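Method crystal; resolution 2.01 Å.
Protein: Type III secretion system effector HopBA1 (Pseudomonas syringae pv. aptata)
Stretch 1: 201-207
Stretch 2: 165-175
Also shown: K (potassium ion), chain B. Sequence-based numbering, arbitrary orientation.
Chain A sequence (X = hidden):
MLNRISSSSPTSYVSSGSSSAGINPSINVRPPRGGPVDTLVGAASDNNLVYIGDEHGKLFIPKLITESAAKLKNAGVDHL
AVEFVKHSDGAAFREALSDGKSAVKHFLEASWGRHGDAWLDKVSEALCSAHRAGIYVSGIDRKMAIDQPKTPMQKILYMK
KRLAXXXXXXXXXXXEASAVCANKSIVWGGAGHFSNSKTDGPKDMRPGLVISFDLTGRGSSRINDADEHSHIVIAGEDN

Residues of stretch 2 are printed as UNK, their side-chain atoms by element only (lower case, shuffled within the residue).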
# COMPACT_ATOMS: atom_id res chain seq x y z
N GLY A 201 -13.48 3.33 -5.45
CA GLY A 201 -12.26 2.66 -5.05
C GLY A 201 -11.77 1.71 -6.12
O GLY A 201 -12.33 1.64 -7.22
N PRO A 202 -10.72 0.94 -5.82
CA PRO A 202 -10.16 0.05 -6.83
C PRO A 202 -11.18 -0.95 -7.34
O PRO A 202 -12.11 -1.34 -6.64
CB PRO A 202 -9.01 -0.65 -6.09
CG PRO A 202 -8.65 0.28 -4.98
CD PRO A 202 -9.96 0.90 -4.56
N LYS A 203 -11.00 -1.38 -8.59
CA LYS A 203 -11.89 -2.35 -9.19
C LYS A 203 -11.75 -3.70 -8.50
O LYS A 203 -10.63 -4.14 -8.18
CB LYS A 203 -11.61 -2.49 -10.69
CG LYS A 203 -12.48 -3.53 -11.38
CD LYS A 203 -12.53 -3.33 -12.89
CE LYS A 203 -11.16 -3.50 -13.53
NZ LYS A 203 -11.22 -3.35 -15.01
N ASP A 204 -12.88 -4.36 -8.26
CA ASP A 204 -12.94 -5.66 -7.58
C ASP A 204 -12.39 -5.59 -6.16
O ASP A 204 -12.00 -6.62 -5.60
CB ASP A 204 -12.19 -6.74 -8.37
CG ASP A 204 -12.85 -7.05 -9.70
OD1 ASP A 204 -14.10 -7.03 -9.77
OD2 ASP A 204 -12.12 -7.30 -10.69
N MSE A 205 -12.35 -4.41 -5.56
CA MSE A 205 -11.95 -4.27 -4.16
C MSE A 205 -12.93 -3.37 -3.41
O MSE A 205 -13.73 -2.67 -4.03
CB MSE A 205 -10.52 -3.72 -4.05
CG MSE A 205 -9.52 -4.43 -4.96
SE MSE A 205 -7.66 -3.87 -4.70
CE MSE A 205 -7.31 -4.84 -3.04
N ARG A 206 -12.86 -3.39 -2.08
CA ARG A 206 -13.79 -2.62 -1.28
C ARG A 206 -13.55 -1.12 -1.46
O ARG A 206 -12.40 -0.69 -1.65
CB ARG A 206 -13.65 -2.97 0.19
CG ARG A 206 -13.96 -4.42 0.53
CD ARG A 206 -13.34 -4.77 1.87
NE ARG A 206 -11.89 -4.74 1.81
CZ ARG A 206 -11.09 -4.77 2.87
NH1 ARG A 206 -11.59 -4.83 4.09
NH2 ARG A 206 -9.77 -4.74 2.70
N PRO A 207 -14.60 -0.30 -1.38
CA PRO A 207 -14.40 1.15 -1.49
C PRO A 207 -13.45 1.66 -0.41
O PRO A 207 -13.50 1.23 0.74
CB PRO A 207 -15.81 1.72 -1.31
CG PRO A 207 -16.73 0.59 -1.61
CD PRO A 207 -16.01 -0.64 -1.18
N UNK A 165 -5.86 -10.03 -10.10
CA UNK A 165 -5.61 -10.44 -8.73
C UNK A 165 -6.28 -9.54 -7.70
O UNK A 165 -6.28 -9.89 -6.52
c UNK A 165 -3.26 -11.42 -9.30
c UNK A 165 -4.10 -10.47 -8.45
c UNK A 165 -3.69 -12.87 -9.09
c UNK A 165 -1.79 -11.25 -8.96
N UNK A 166 -6.84 -8.40 -8.12
CA UNK A 166 -7.44 -7.48 -7.16
C UNK A 166 -8.47 -8.18 -6.29
O UNK A 166 -8.54 -7.95 -5.08
c UNK A 166 -7.06 -5.24 -8.28
o UNK A 166 -5.85 -5.49 -8.27
c UNK A 166 -8.07 -6.30 -7.90
n UNK A 166 -7.54 -4.05 -8.62
N UNK A 167 -9.29 -9.04 -6.90
CA UNK A 167 -10.34 -9.72 -6.15
C UNK A 167 -9.73 -10.58 -5.05
O UNK A 167 -10.32 -10.71 -3.96
c UNK A 167 -12.46 -11.03 -6.40
c UNK A 167 -10.45 -11.71 -7.70
c UNK A 167 -11.22 -10.54 -7.11
N UNK A 168 -8.56 -11.16 -5.29
CA UNK A 168 -7.92 -12.02 -4.30
C UNK A 168 -7.15 -11.20 -3.27
O UNK A 168 -7.15 -11.54 -2.08
c UNK A 168 -6.99 -13.01 -4.99
N UNK A 169 -6.48 -10.14 -3.71
CA UNK A 169 -5.89 -9.19 -2.77
C UNK A 169 -6.93 -8.71 -1.77
O UNK A 169 -6.66 -8.62 -0.56
c UNK A 169 -3.28 -5.75 -4.75
n UNK A 169 -2.14 -9.10 -5.05
c UNK A 169 -0.99 -7.01 -5.82
c UNK A 169 -3.34 -9.35 -4.42
c UNK A 169 -4.00 -8.18 -4.18
c UNK A 169 -2.27 -5.02 -5.34
c UNK A 169 -1.13 -5.65 -5.86
c UNK A 169 -5.33 -7.99 -3.52
c UNK A 169 -3.17 -7.14 -4.69
c UNK A 169 -2.02 -7.75 -5.23
N UNK A 170 -8.12 -8.38 -2.26
CA UNK A 170 -9.18 -7.85 -1.40
C UNK A 170 -9.67 -8.91 -0.43
O UNK A 170 -9.91 -8.62 0.75
o UNK A 170 -12.51 -7.49 -1.37
o UNK A 170 -11.37 -5.66 -0.93
c UNK A 170 -10.32 -7.32 -2.27
c UNK A 170 -11.48 -6.79 -1.46
N UNK A 171 -9.82 -10.15 -0.90
CA UNK A 171 -10.28 -11.22 -0.02
C UNK A 171 -9.29 -11.47 1.11
O UNK A 171 -9.69 -11.70 2.26
c UNK A 171 -10.51 -12.50 -0.82
N UNK A 172 -7.99 -11.42 0.81
CA UNK A 172 -6.98 -11.64 1.83
C UNK A 172 -6.92 -10.48 2.81
O UNK A 172 -6.76 -10.69 4.02
c UNK A 172 -5.61 -11.86 1.18
N UNK A 173 -7.02 -9.25 2.31
CA UNK A 173 -6.99 -8.09 3.20
C UNK A 173 -8.21 -8.06 4.10
O UNK A 173 -8.11 -7.70 5.28
c UNK A 173 -6.91 -6.80 2.38
N UNK A 174 -9.37 -8.45 3.57
CA UNK A 174 -10.58 -8.53 4.37
C UNK A 174 -10.44 -9.59 5.46
O UNK A 174 -10.69 -9.32 6.64
o UNK A 174 -11.96 -7.82 2.52
c UNK A 174 -11.78 -8.86 3.48
c UNK A 174 -13.04 -9.01 4.31
N UNK A 175 -10.05 -10.80 5.08
CA UNK A 175 -9.92 -11.90 6.03
C UNK A 175 -9.06 -11.50 7.22
O UNK A 175 -9.43 -11.73 8.38
c UNK A 175 -8.18 -15.34 5.65
c UNK A 175 -9.18 -14.35 6.23
n UNK A 175 -9.65 -17.94 3.52
c UNK A 175 -9.17 -17.35 4.60
n UNK A 175 -9.12 -18.03 5.74
c UNK A 175 -9.33 -13.12 5.33
n UNK A 175 -8.73 -16.10 4.53
K K B . -14.66 -0.94 -5.83
O HOH W 1 -9.94 -8.96 -9.71
O HOH W 2 -9.35 -4.36 -0.14

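Position 165 carries four carbons, forked at the second, pointing away from the loop and out of its reach: L165.

Position 166 has two carbons, the second bearing one oxygen and one nitrogen, and it points toward the loop, where its nitrogen lies 3.1 Å from K203 O. That is an amide on a short stem, N166. Its ND2 donates a hydrogen bond to K203 O, tying the helix to the type II turn that runs from P202 to M205.

At 167 one carbon carries two more, a small branched group set sideways, its CB 4.1 Å from D204 CB: V167. Its CA makes a CA-H...O contact with D204 O at 3.6 Å. Water 1 accepts from V167 N, and its O lies 2.9 Å from D204 OD2.

Position 168 is a single carbon facing away, A168.

Position 169 holds one carbon followed by fused five- and six-membered rings with eight carbons and one nitrogen. The selenomethionine M205 reaches it with CE, 3.8 Å from the CB of 169, and that methyl sits at the ring edge, near its plane. This can only be W169.

Position 170 has two carbons, the second carrying two oxygens, and points toward the loop, where one oxygen lies 2.9 Å from both R206 N and R206 NE. This short carboxylate is D170. Its OD1 accepts from both nitrogens, the NE bond being part of a salt bridge, so one oxygen holds both backbone and side chain of the same arginine.

Positions 171 and 172 each show one carbon and do not touch the loop: A171, facing away, and A172, set sideways.

Position 173 also has one carbon, but it points toward the loop and its CB lies 3.5 Å from R206 NH2; it is A173.

At 174 one carbon carries an oxygen and a carbon, the oxygen 3.2 Å from R206 NE, giving T174. Its OG1 donates to D170 O at 2.8 Å, and both oxygens lie over one face of the R206 guanidinium.

Position 175 has three carbons, a nitrogen, then a carbon with two more nitrogens, beyond reach of the loop: R175.

The contact works by matching a helix face to a turn. Residues 166, 170 and 173, spaced three or four apart, point toward the loop: the first fixes the turn through a backbone carbonyl, the second grips the arginine after it, and the third meets the guanidinium with a small methyl. Between the two polar anchors, M205 packs against the helix, while P202 O and M205 O, each 2.7 Å from the potassium ion K, bind the metal at both ends of the turn.

Stretch 2 (165-175) LNVAWDAAATR
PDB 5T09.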